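Local coordinates for protein benzyl alcohol dehydrogenase (Acinetobacter calcoaceticus, PDB 1F8F) that catalyses the NAD-dependent oxidation of benzyl alcohol, very probably to benzaldehyde, as a zinc-containing member of the alcohol dehydrogenase family, at residues Thr79-Ser90 and Ser151-Lys161; Gly257-Gly267 and Ala278-Gly289. All coordinates share one frame; numbering follows the deposited sequence.

In the fold
The two contacts belong to the two halves of a zinc-dependent alcohol dehydrogenase. Contact 1 pairs antiparallel strands in the GroES-like domain; contact 2 pairs parallel strands in the Rossmann domain that holds NAD. Their centres are 35 Å apart on opposite sides of the chain's centre, and about 14 Å separates their nearest atoms, so neither touches the other. Neither contact supplies a zinc ligand; the side chains of Ser90 in contact 1 and Val288 in contact 2 each lie about 10 Å from a bound zinc ion. Contact 2 also reaches the cofactor directly, supplying Ser265, Thr266, Val288 and Gly289 to the NAD pocket.

Contact 1 of 2, residues Thr79-Ser90 and Ser151-Lys161; sequences TELQVGDHVVLS and SRENNTVKVTK. With SO4 (sulfate ion), chain D.
Backbone bonds join Val88 and Val157 as an antiparallel hydrogen-bonded pair, Val88 N to Val157 O at 3.0 Å and Val157 N to Val88 O at 3.1 Å. The ladder continues past the strands: Ser90 N donates to Asn155 O, and the Asn155 amide returns a bond from ND2 to Ser90 O (3.2 Å), which lies in the amide's own plane, so asparagine mimics a backbone pair.

Charged groups grip the loop before strand 86-89. Glu153, extended with CG anti to the backbone N (chi1 -175°), carries OE2 to two successive amides, Thr79 N (3.0 Å) and Glu80 N; the first arrives from above the carboxylate plane, the second nearly along the C-O axis. Lys96 of the second subunit pairs with its OE1. Asp85 forms a long salt bridge from OD1 to Lys158 NZ (3.6 Å), while water 1 links its OD2 to that amine.

A CH-pi contact sets Lys161 CG over the centre of the His86 ring (3.6 Å to the centroid), as suits a long aliphatic chain.

Among apolar contacts, Val87 CG1 meets Thr156 CG2 at 3.5 Å, and Leu81 drops CD1 beside Thr156 CB.

A type II turn, Gln82-Asp85, leads into strand 86-89, which lies between strands 66-74 and 156-159 in the mixed sheet of the family's GroES-like domain; Ile71 packs on Leu81 and Val87, Ile325 and Pro326 of helix 321-333 on Val157.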
loop_
_atom_site.group_PDB
_atom_site.type_symbol
_atom_site.label_atom_id
_atom_site.label_comp_id
_atom_site.label_asym_id
_atom_site.label_seq_id
_atom_site.Cartn_x
_atom_site.Cartn_y
_atom_site.Cartn_z
ATOM N N THR A 79 -12.761 30.892 -6.058
ATOM C CA THR A 79 -14.055 30.458 -5.566
ATOM C C THR A 79 -13.983 29.932 -4.160
ATOM O O THR A 79 -15.064 29.798 -3.562
ATOM C CB THR A 79 -14.657 29.317 -6.445
ATOM O OG1 THR A 79 -13.776 28.168 -6.480
ATOM C CG2 THR A 79 -15.001 29.764 -7.852
ATOM N N GLU A 80 -12.815 29.532 -3.653
ATOM C CA GLU A 80 -12.783 28.881 -2.347
ATOM C C GLU A 80 -12.261 29.754 -1.211
ATOM O O GLU A 80 -12.124 29.285 -0.073
ATOM C CB GLU A 80 -11.995 27.593 -2.428
ATOM C CG GLU A 80 -12.318 26.450 -3.343
ATOM C CD GLU A 80 -13.766 26.095 -3.536
ATOM O OE1 GLU A 80 -14.461 25.597 -2.644
ATOM O OE2 GLU A 80 -14.281 26.352 -4.660
ATOM N N LEU A 81 -11.975 31.003 -1.458
ATOM C CA LEU A 81 -11.468 31.928 -0.454
ATOM C C LEU A 81 -12.151 33.299 -0.517
ATOM O O LEU A 81 -12.393 33.809 -1.619
ATOM C CB LEU A 81 -9.977 32.100 -0.757
ATOM C CG LEU A 81 -8.979 30.951 -0.591
ATOM C CD1 LEU A 81 -7.635 31.224 -1.235
ATOM C CD2 LEU A 81 -8.832 30.679 0.896
ATOM N N GLN A 82 -12.399 33.981 0.609
ATOM C CA GLN A 82 -12.992 35.335 0.602
ATOM C C GLN A 82 -12.203 36.339 1.449
ATOM O O GLN A 82 -11.436 35.980 2.344
ATOM C CB GLN A 82 -14.453 35.380 1.030
ATOM C CG GLN A 82 -14.751 34.640 2.320
ATOM C CD GLN A 82 -16.087 33.924 2.367
ATOM O OE1 GLN A 82 -16.521 33.396 3.408
ATOM N NE2 GLN A 82 -16.742 33.910 1.195
ATOM N N VAL A 83 -12.406 37.619 1.125
ATOM C CA VAL A 83 -11.766 38.762 1.775
ATOM C C VAL A 83 -11.876 38.648 3.277
ATOM O O VAL A 83 -12.990 38.377 3.753
ATOM C CB VAL A 83 -12.408 40.077 1.290
ATOM C CG1 VAL A 83 -11.844 41.308 2.000
ATOM C CG2 VAL A 83 -12.217 40.214 -0.208
ATOM N N GLY A 84 -10.766 38.741 4.015
ATOM C CA GLY A 84 -10.883 38.542 5.470
ATOM C C GLY A 84 -10.486 37.167 5.973
ATOM O O GLY A 84 -10.252 37.019 7.194
ATOM N N ASP A 85 -10.430 36.118 5.144
ATOM C CA ASP A 85 -9.937 34.835 5.644
ATOM C C ASP A 85 -8.486 35.015 6.107
ATOM O O ASP A 85 -7.749 35.856 5.603
ATOM C CB ASP A 85 -9.999 33.750 4.570
ATOM C CG ASP A 85 -11.397 33.273 4.225
ATOM O OD1 ASP A 85 -12.313 33.356 5.075
ATOM O OD2 ASP A 85 -11.670 32.778 3.109
ATOM N N HIS A 86 -8.085 34.262 7.082
ATOM C CA HIS A 86 -6.770 34.087 7.661
ATOM C C HIS A 86 -6.083 32.948 6.889
ATOM O O HIS A 86 -6.731 31.879 6.802
ATOM C CB HIS A 86 -6.880 33.610 9.115
ATOM C CG HIS A 86 -7.276 34.702 10.072
ATOM N ND1 HIS A 86 -6.948 34.666 11.415
ATOM C CD2 HIS A 86 -7.933 35.884 9.873
ATOM C CE1 HIS A 86 -7.416 35.764 11.995
ATOM N NE2 HIS A 86 -8.007 36.527 11.082
ATOM N N VAL A 87 -4.894 33.084 6.353
ATOM C CA VAL A 87 -4.243 32.084 5.543
ATOM C C VAL A 87 -2.749 31.856 5.822
ATOM O O VAL A 87 -1.968 32.638 6.392
ATOM C CB VAL A 87 -4.359 32.436 4.028
ATOM C CG1 VAL A 87 -5.789 32.345 3.448
ATOM C CG2 VAL A 87 -3.873 33.872 3.799
ATOM N N VAL A 88 -2.369 30.634 5.378
ATOM C CA VAL A 88 -0.952 30.200 5.417
ATOM C C VAL A 88 -0.470 30.032 3.979
ATOM O O VAL A 88 -1.246 29.518 3.153
ATOM C CB VAL A 88 -0.837 28.939 6.288
ATOM C CG1 VAL A 88 0.583 28.370 6.079
ATOM C CG2 VAL A 88 -1.028 29.235 7.779
ATOM N N LEU A 89 0.580 30.563 3.464
ATOM C CA LEU A 89 1.023 30.527 2.090
ATOM C C LEU A 89 2.153 29.486 2.012
ATOM O O LEU A 89 3.202 29.605 2.625
ATOM C CB LEU A 89 1.736 31.838 1.735
ATOM C CG LEU A 89 0.990 33.116 2.099
ATOM C CD1 LEU A 89 1.605 34.316 1.350
ATOM C CD2 LEU A 89 -0.493 33.031 1.697
ATOM N N SER A 90 1.875 28.431 1.293
ATOM C CA SER A 90 2.677 27.256 1.117
ATOM C C SER A 90 3.465 27.363 -0.185
ATOM O O SER A 90 3.412 28.422 -0.821
ATOM C CB SER A 90 1.773 26.002 1.098
ATOM O OG SER A 90 2.442 24.771 1.196
ATOM N N SER A 151 -0.367 35.678 -3.942
ATOM C CA SER A 151 -0.166 34.229 -4.080
ATOM C C SER A 151 -1.155 33.651 -5.074
ATOM O O SER A 151 -1.850 34.452 -5.727
ATOM C CB SER A 151 -0.293 33.631 -2.667
ATOM O OG SER A 151 -1.570 34.065 -2.162
ATOM N N ARG A 152 -1.270 32.337 -5.202
ATOM C CA ARG A 152 -2.284 31.707 -6.057
ATOM C C ARG A 152 -3.301 31.023 -5.134
ATOM O O ARG A 152 -2.938 30.653 -4.007
ATOM C CB ARG A 152 -1.724 30.667 -7.033
ATOM C CG ARG A 152 -0.802 31.150 -8.135
ATOM C CD ARG A 152 -1.372 32.331 -8.923
ATOM N NE ARG A 152 -2.411 31.853 -9.876
ATOM C CZ ARG A 152 -2.027 31.162 -10.953
ATOM N NH1 ARG A 152 -0.741 30.941 -11.206
ATOM N NH2 ARG A 152 -2.913 30.681 -11.812
ATOM N N GLU A 153 -4.506 30.750 -5.586
ATOM C CA GLU A 153 -5.545 30.099 -4.789
ATOM C C GLU A 153 -5.033 28.706 -4.377
ATOM O O GLU A 153 -5.335 28.352 -3.226
ATOM C CB GLU A 153 -6.912 29.870 -5.482
ATOM C CG GLU A 153 -8.066 29.296 -4.669
ATOM C CD GLU A 153 -9.378 29.196 -5.427
ATOM O OE1 GLU A 153 -9.337 28.988 -6.671
ATOM O OE2 GLU A 153 -10.537 29.275 -4.971
ATOM N N ASN A 154 -4.399 27.975 -5.280
ATOM C CA ASN A 154 -3.987 26.642 -4.809
ATOM C C ASN A 154 -2.848 26.682 -3.781
ATOM O O ASN A 154 -2.725 25.690 -3.044
ATOM C CB ASN A 154 -3.706 25.616 -5.891
ATOM C CG ASN A 154 -2.483 25.930 -6.705
ATOM O OD1 ASN A 154 -1.870 26.992 -6.499
ATOM N ND2 ASN A 154 -2.151 25.002 -7.607
ATOM N N ASN A 155 -2.043 27.732 -3.663
ATOM C CA ASN A 155 -1.055 27.765 -2.576
ATOM C C ASN A 155 -1.577 28.613 -1.412
ATOM O O ASN A 155 -0.751 28.846 -0.522
ATOM C CB ASN A 155 0.353 28.132 -2.957
ATOM C CG ASN A 155 0.689 29.482 -3.561
ATOM O OD1 ASN A 155 0.071 29.940 -4.535
ATOM N ND2 ASN A 155 1.715 30.062 -2.974
ATOM N N THR A 156 -2.832 29.000 -1.333
ATOM C CA THR A 156 -3.296 29.812 -0.202
ATOM C C THR A 156 -4.261 28.984 0.616
ATOM O O THR A 156 -5.366 28.655 0.203
ATOM C CB THR A 156 -3.871 31.132 -0.720
ATOM O OG1 THR A 156 -2.893 31.755 -1.576
ATOM C CG2 THR A 156 -4.171 32.184 0.344
ATOM N N VAL A 157 -3.913 28.596 1.826
ATOM C CA VAL A 157 -4.572 27.737 2.744
ATOM C C VAL A 157 -5.282 28.439 3.900
ATOM O O VAL A 157 -4.770 28.934 4.890
ATOM C CB VAL A 157 -3.687 26.647 3.365
ATOM C CG1 VAL A 157 -4.431 25.519 4.012
ATOM C CG2 VAL A 157 -2.698 26.050 2.358
ATOM N N LYS A 158 -6.624 28.360 3.827
ATOM C CA LYS A 158 -7.509 28.930 4.839
ATOM C C LYS A 158 -7.338 28.216 6.176
ATOM O O LYS A 158 -7.403 26.985 6.222
ATOM C CB LYS A 158 -8.974 28.933 4.413
ATOM C CG LYS A 158 -9.976 29.294 5.503
ATOM C CD LYS A 158 -11.241 29.894 4.885
ATOM C CE LYS A 158 -12.489 29.495 5.655
ATOM N NZ LYS A 158 -13.724 30.060 4.993
ATOM N N VAL A 159 -7.117 28.972 7.252
ATOM C CA VAL A 159 -7.072 28.361 8.578
ATOM C C VAL A 159 -7.994 29.143 9.521
ATOM O O VAL A 159 -8.482 30.243 9.252
ATOM C CB VAL A 159 -5.677 28.229 9.209
ATOM C CG1 VAL A 159 -4.671 27.443 8.406
ATOM C CG2 VAL A 159 -5.113 29.622 9.503
ATOM N N THR A 160 -8.198 28.532 10.680
ATOM C CA THR A 160 -9.110 29.043 11.690
ATOM C C THR A 160 -8.733 30.387 12.268
ATOM O O THR A 160 -7.550 30.629 12.499
ATOM C CB THR A 160 -9.231 28.028 12.846
ATOM O OG1 THR A 160 -10.267 28.452 13.712
ATOM C CG2 THR A 160 -7.985 27.841 13.680
ATOM N N LYS A 161 -9.697 31.228 12.624
ATOM C CA LYS A 161 -9.411 32.507 13.261
ATOM C C LYS A 161 -9.214 32.358 14.765
ATOM O O LYS A 161 -8.881 33.318 15.468
ATOM C CB LYS A 161 -10.549 33.508 13.032
ATOM C CG LYS A 161 -10.697 33.981 11.595
ATOM C CD LYS A 161 -11.769 35.045 11.453
ATOM C CE LYS A 161 -12.209 35.330 10.028
ATOM N NZ LYS A 161 -11.127 35.911 9.173
HETATM S S SO4 D . -0.297 29.801 -15.167
HETATM O O1 SO4 D . -0.702 31.048 -15.903
HETATM O O2 SO4 D . 0.413 28.891 -16.130
HETATM O O3 SO4 D . -1.481 29.141 -14.547
HETATM O O4 SO4 D . 0.662 30.208 -14.084
HETATM O O HOH W 1 -13.973 31.492 2.595
HETATM O O HOH W 2 -5.764 32.586 12.385
HETATM O O HOH W 3 -10.032 32.452 8.150
#

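Contact 2 of 2, residues Gly257-Gly267 and Ala278-Gly289; sequences GGVNFALESTG and ALGILGKIAVVG. With NAD (nicotinamide-adenine-dinucleotide), chain F.
Leu263 reaches across to Val288 with one methyl. Its CB leaves the strand on the side of Phe261 and Ala286; CG, anti to the backbone N (chi1 -175°), then lies 4.1 Å from Val288 CG2, and CD1 ends 3.7 Å from that methyl, with Ala286 CB farther off. The two side chains cross at about a right angle, and Ala181 of helix 174-186 packs on Leu263 too, a place suited to a branched apolar residue.

On the other face Ala262 is small enough for Leu279 CD2 and Ile285 CG1 each to approach its CB to 3.8 Å. Ala262 N donates to Lys284 O, Ala286 N to Ala262 O and Glu264 N to Ala286 O, the alternation of a parallel ladder. The strands are the fourth and fifth of the six-stranded parallel Rossmann sheet, joined by helix 269-277 in a beta-alpha-beta crossover.

At their C-terminal ends Glu264 O accepts both Val288 N (3.0 Å) and Gly289 N. The Glu264 carboxylate folds back onto its own loop: OE1 takes Gly267 N on its syn lone pair (2.9 Å), while OE2 takes Thr266 N and OG1 from opposite faces of its plane. This fixes the loop whose Thr266 CG2 touches the adenine at NAD C4A (3.5 Å). Gly289 suits its place because a side chain would strike Ser265 and Gly267. From Val288, the carbonyl O receives the nicotinamide amide N7N of NAD at 3.3 Å.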
loop_
_atom_site.group_PDB
_atom_site.type_symbol
_atom_site.label_atom_id
_atom_site.label_comp_id
_atom_site.label_asym_id
_atom_site.label_seq_id
_atom_site.Cartn_x
_atom_site.Cartn_y
_atom_site.Cartn_z
ATOM N N GLY A 257 19.485 -3.898 17.296
ATOM C CA GLY A 257 19.702 -4.265 15.891
ATOM C C GLY A 257 19.610 -3.159 14.831
ATOM O O GLY A 257 20.138 -3.324 13.697
ATOM N N GLY A 258 18.981 -2.012 15.111
ATOM C CA GLY A 258 18.935 -0.962 14.055
ATOM C C GLY A 258 17.583 -0.289 14.086
ATOM O O GLY A 258 16.650 -0.994 14.430
ATOM N N VAL A 259 17.330 0.939 13.728
ATOM C CA VAL A 259 16.040 1.614 13.823
ATOM C C VAL A 259 15.095 1.303 12.666
ATOM O O VAL A 259 15.550 0.928 11.550
ATOM C CB VAL A 259 16.485 3.110 13.952
ATOM C CG1 VAL A 259 16.874 3.731 12.616
ATOM C CG2 VAL A 259 15.363 3.988 14.545
ATOM N N ASN A 260 13.768 1.288 12.853
ATOM C CA ASN A 260 12.805 0.974 11.817
ATOM C C ASN A 260 12.622 2.101 10.804
ATOM O O ASN A 260 12.453 1.896 9.601
ATOM C CB ASN A 260 11.438 0.674 12.403
ATOM C CG ASN A 260 11.363 -0.510 13.337
ATOM O OD1 ASN A 260 10.722 -0.289 14.375
ATOM N ND2 ASN A 260 11.924 -1.704 13.034
ATOM N N PHE A 261 12.653 3.352 11.324
ATOM C CA PHE A 261 12.446 4.527 10.515
ATOM C C PHE A 261 13.434 5.667 10.760
ATOM O O PHE A 261 13.755 5.895 11.915
ATOM C CB PHE A 261 11.024 5.077 10.715
ATOM C CG PHE A 261 9.899 4.153 10.376
ATOM C CD1 PHE A 261 9.373 4.071 9.105
ATOM C CD2 PHE A 261 9.348 3.325 11.347
ATOM C CE1 PHE A 261 8.334 3.168 8.777
ATOM C CE2 PHE A 261 8.335 2.446 11.082
ATOM C CZ PHE A 261 7.808 2.385 9.795
ATOM N N ALA A 262 13.903 6.370 9.698
ATOM C CA ALA A 262 14.784 7.493 9.953
ATOM C C ALA A 262 14.643 8.697 9.051
ATOM O O ALA A 262 14.173 8.623 7.916
ATOM C CB ALA A 262 16.212 6.962 9.931
ATOM N N LEU A 263 15.133 9.834 9.548
ATOM C CA LEU A 263 15.145 11.094 8.838
ATOM C C LEU A 263 16.541 11.716 8.807
ATOM O O LEU A 263 17.107 12.043 9.861
ATOM C CB LEU A 263 14.169 12.146 9.346
ATOM C CG LEU A 263 13.962 13.477 8.682
ATOM C CD1 LEU A 263 12.940 13.465 7.555
ATOM C CD2 LEU A 263 13.534 14.607 9.626
ATOM N N GLU A 264 16.972 12.072 7.587
ATOM C CA GLU A 264 18.254 12.771 7.404
ATOM C C GLU A 264 17.920 14.251 7.162
ATOM O O GLU A 264 17.335 14.520 6.119
ATOM C CB GLU A 264 19.079 12.286 6.201
ATOM C CG GLU A 264 20.602 12.437 6.395
ATOM C CD GLU A 264 20.968 13.887 6.723
ATOM O OE1 GLU A 264 20.893 14.728 5.796
ATOM O OE2 GLU A 264 21.236 14.202 7.897
ATOM N N SER A 265 18.204 15.154 8.094
ATOM C CA SER A 265 17.984 16.564 7.905
ATOM C C SER A 265 19.257 17.432 8.002
ATOM O O SER A 265 19.053 18.627 8.006
ATOM C CB SER A 265 16.968 17.218 8.876
ATOM O OG SER A 265 17.367 17.410 10.225
ATOM N N THR A 266 20.492 16.943 8.080
ATOM C CA THR A 266 21.637 17.829 8.109
ATOM C C THR A 266 22.117 18.267 6.712
ATOM O O THR A 266 22.748 19.326 6.517
ATOM C CB THR A 266 22.799 17.199 8.847
ATOM O OG1 THR A 266 23.209 15.971 8.198
ATOM C CG2 THR A 266 22.464 16.787 10.274
ATOM N N GLY A 267 21.867 17.430 5.690
ATOM C CA GLY A 267 22.393 17.701 4.340
ATOM C C GLY A 267 23.853 17.225 4.257
ATOM O O GLY A 267 24.455 17.274 3.198
ATOM N N ALA A 278 22.696 2.652 10.229
ATOM C CA ALA A 278 22.014 2.393 11.501
ATOM C C ALA A 278 20.600 1.860 11.382
ATOM O O ALA A 278 19.904 1.615 12.382
ATOM C CB ALA A 278 21.972 3.688 12.327
ATOM N N LEU A 279 20.047 1.717 10.207
ATOM C CA LEU A 279 18.736 1.124 9.977
ATOM C C LEU A 279 18.847 -0.364 10.330
ATOM O O LEU A 279 19.905 -0.986 10.142
ATOM C CB LEU A 279 18.403 1.320 8.520
ATOM C CG LEU A 279 18.154 2.725 7.995
ATOM C CD1 LEU A 279 17.877 2.672 6.502
ATOM C CD2 LEU A 279 17.007 3.403 8.732
ATOM N N GLY A 280 17.754 -0.978 10.802
ATOM C CA GLY A 280 17.693 -2.398 11.084
ATOM C C GLY A 280 17.105 -3.128 9.860
ATOM O O GLY A 280 16.937 -2.447 8.820
ATOM N N ILE A 281 16.892 -4.429 9.918
ATOM C CA ILE A 281 16.319 -5.154 8.766
ATOM C C ILE A 281 15.041 -4.481 8.279
ATOM O O ILE A 281 14.169 -4.131 9.085
ATOM C CB ILE A 281 16.005 -6.621 9.102
ATOM C CG1 ILE A 281 17.331 -7.353 9.417
ATOM C CG2 ILE A 281 15.255 -7.440 8.039
ATOM C CD1 ILE A 281 17.079 -8.564 10.341
ATOM N N LEU A 282 14.915 -4.246 6.976
ATOM C CA LEU A 282 13.733 -3.644 6.379
ATOM C C LEU A 282 13.450 -2.204 6.800
ATOM O O LEU A 282 12.402 -1.629 6.458
ATOM C CB LEU A 282 12.455 -4.484 6.451
ATOM C CG LEU A 282 12.473 -5.781 5.634
ATOM C CD1 LEU A 282 11.281 -6.654 6.067
ATOM C CD2 LEU A 282 12.334 -5.492 4.147
ATOM N N GLY A 283 14.498 -1.542 7.317
ATOM C CA GLY A 283 14.384 -0.131 7.694
ATOM C C GLY A 283 14.307 0.821 6.524
ATOM O O GLY A 283 14.672 0.503 5.366
ATOM N N LYS A 284 13.831 2.042 6.785
ATOM C CA LYS A 284 13.641 3.071 5.791
ATOM C C LYS A 284 14.197 4.424 6.222
ATOM O O LYS A 284 13.763 4.915 7.255
ATOM C CB LYS A 284 12.156 3.219 5.388
ATOM C CG LYS A 284 11.455 1.950 4.949
ATOM C CD LYS A 284 10.017 2.209 4.468
ATOM C CE LYS A 284 9.382 0.825 4.375
ATOM N NZ LYS A 284 8.085 0.725 3.678
ATOM N N ILE A 285 14.934 5.132 5.329
ATOM C CA ILE A 285 15.444 6.438 5.717
ATOM C C ILE A 285 14.985 7.478 4.707
ATOM O O ILE A 285 15.189 7.293 3.497
ATOM C CB ILE A 285 16.989 6.483 5.883
ATOM C CG1 ILE A 285 17.399 7.882 6.443
ATOM C CG2 ILE A 285 17.739 6.171 4.611
ATOM C CD1 ILE A 285 18.802 8.000 7.029
ATOM N N ALA A 286 14.307 8.534 5.112
ATOM C CA ALA A 286 13.830 9.599 4.257
ATOM C C ALA A 286 14.863 10.740 4.170
ATOM O O ALA A 286 15.255 11.205 5.233
ATOM C CB ALA A 286 12.492 10.188 4.741
ATOM N N VAL A 287 15.193 11.279 2.985
ATOM C CA VAL A 287 16.178 12.310 2.842
ATOM C C VAL A 287 15.599 13.695 2.637
ATOM O O VAL A 287 15.071 13.919 1.557
ATOM C CB VAL A 287 17.143 11.963 1.665
ATOM C CG1 VAL A 287 18.206 13.028 1.447
ATOM C CG2 VAL A 287 17.924 10.654 1.935
ATOM N N VAL A 288 15.657 14.633 3.597
ATOM C CA VAL A 288 15.131 15.972 3.375
ATOM C C VAL A 288 16.209 17.054 3.363
ATOM O O VAL A 288 16.011 18.180 2.871
ATOM C CB VAL A 288 14.023 16.419 4.369
ATOM C CG1 VAL A 288 12.779 15.529 4.247
ATOM C CG2 VAL A 288 14.392 16.422 5.851
ATOM N N GLY A 289 17.385 16.870 3.946
ATOM C CA GLY A 289 18.428 17.908 3.960
ATOM C C GLY A 289 19.254 17.825 2.671
ATOM O O GLY A 289 19.528 16.754 2.151
HETATM P PA NAD F . 18.424 24.047 11.116
HETATM O O1A NAD F . 17.406 24.643 12.038
HETATM O O2A NAD F . 19.675 24.789 10.904
HETATM O O5B NAD F . 18.669 22.521 11.476
HETATM C C5B NAD F . 19.678 21.575 11.046
HETATM C C4B NAD F . 20.419 20.989 12.239
HETATM O O4B NAD F . 21.512 20.142 11.750
HETATM C C3B NAD F . 21.062 21.983 13.222
HETATM O O3B NAD F . 20.470 21.915 14.513
HETATM C C2B NAD F . 22.533 21.587 13.324
HETATM O O2B NAD F . 23.077 21.593 14.650
HETATM C C1B NAD F . 22.504 20.156 12.760
HETATM N N9A NAD F . 23.766 19.701 12.188
HETATM C C8A NAD F . 24.537 20.289 11.218
HETATM N N7A NAD F . 25.635 19.590 10.931
HETATM C C5A NAD F . 25.566 18.499 11.780
HETATM C C6A NAD F . 26.414 17.394 11.978
HETATM N N6A NAD F . 27.544 17.162 11.315
HETATM N N1A NAD F . 26.035 16.473 12.900
HETATM C C2A NAD F . 24.875 16.677 13.600
HETATM N N3A NAD F . 24.028 17.656 13.487
HETATM C C4A NAD F . 24.431 18.548 12.564
HETATM O O3 NAD F . 17.662 23.865 9.686
HETATM P PN NAD F . 16.145 23.420 9.477
HETATM O O1N NAD F . 15.773 22.359 10.430
HETATM O O2N NAD F . 15.282 24.608 9.546
HETATM O O5D NAD F . 16.261 22.865 7.952
HETATM C C5D NAD F . 16.808 21.554 7.731
HETATM C C4D NAD F . 17.287 21.294 6.349
HETATM O O4D NAD F . 16.218 20.845 5.456
HETATM C C3D NAD F . 18.114 22.312 5.555
HETATM O O3D NAD F . 18.980 21.595 4.655
HETATM C C2D NAD F . 17.005 22.944 4.702
HETATM O O2D NAD F . 17.476 23.734 3.621
HETATM C C1D NAD F . 16.370 21.618 4.255
HETATM N N1N NAD F . 15.003 21.836 3.794
HETATM C C2N NAD F . 14.516 20.910 2.929
HETATM C C3N NAD F . 13.207 21.037 2.503
HETATM C C7N NAD F . 12.529 20.017 1.523
HETATM O O7N NAD F . 11.369 20.212 1.161
HETATM N N7N NAD F . 13.323 18.952 1.146
HETATM C C4N NAD F . 12.380 22.094 2.986
HETATM C C5N NAD F . 12.827 22.564 4.240
HETATM C C6N NAD F . 14.123 22.497 4.708
HETATM O O HOH W 4 10.753 -0.150 8.454
HETATM O O HOH W 5 12.215 -1.929 9.963
HETATM O O HOH W 6 21.224 14.768 2.954
#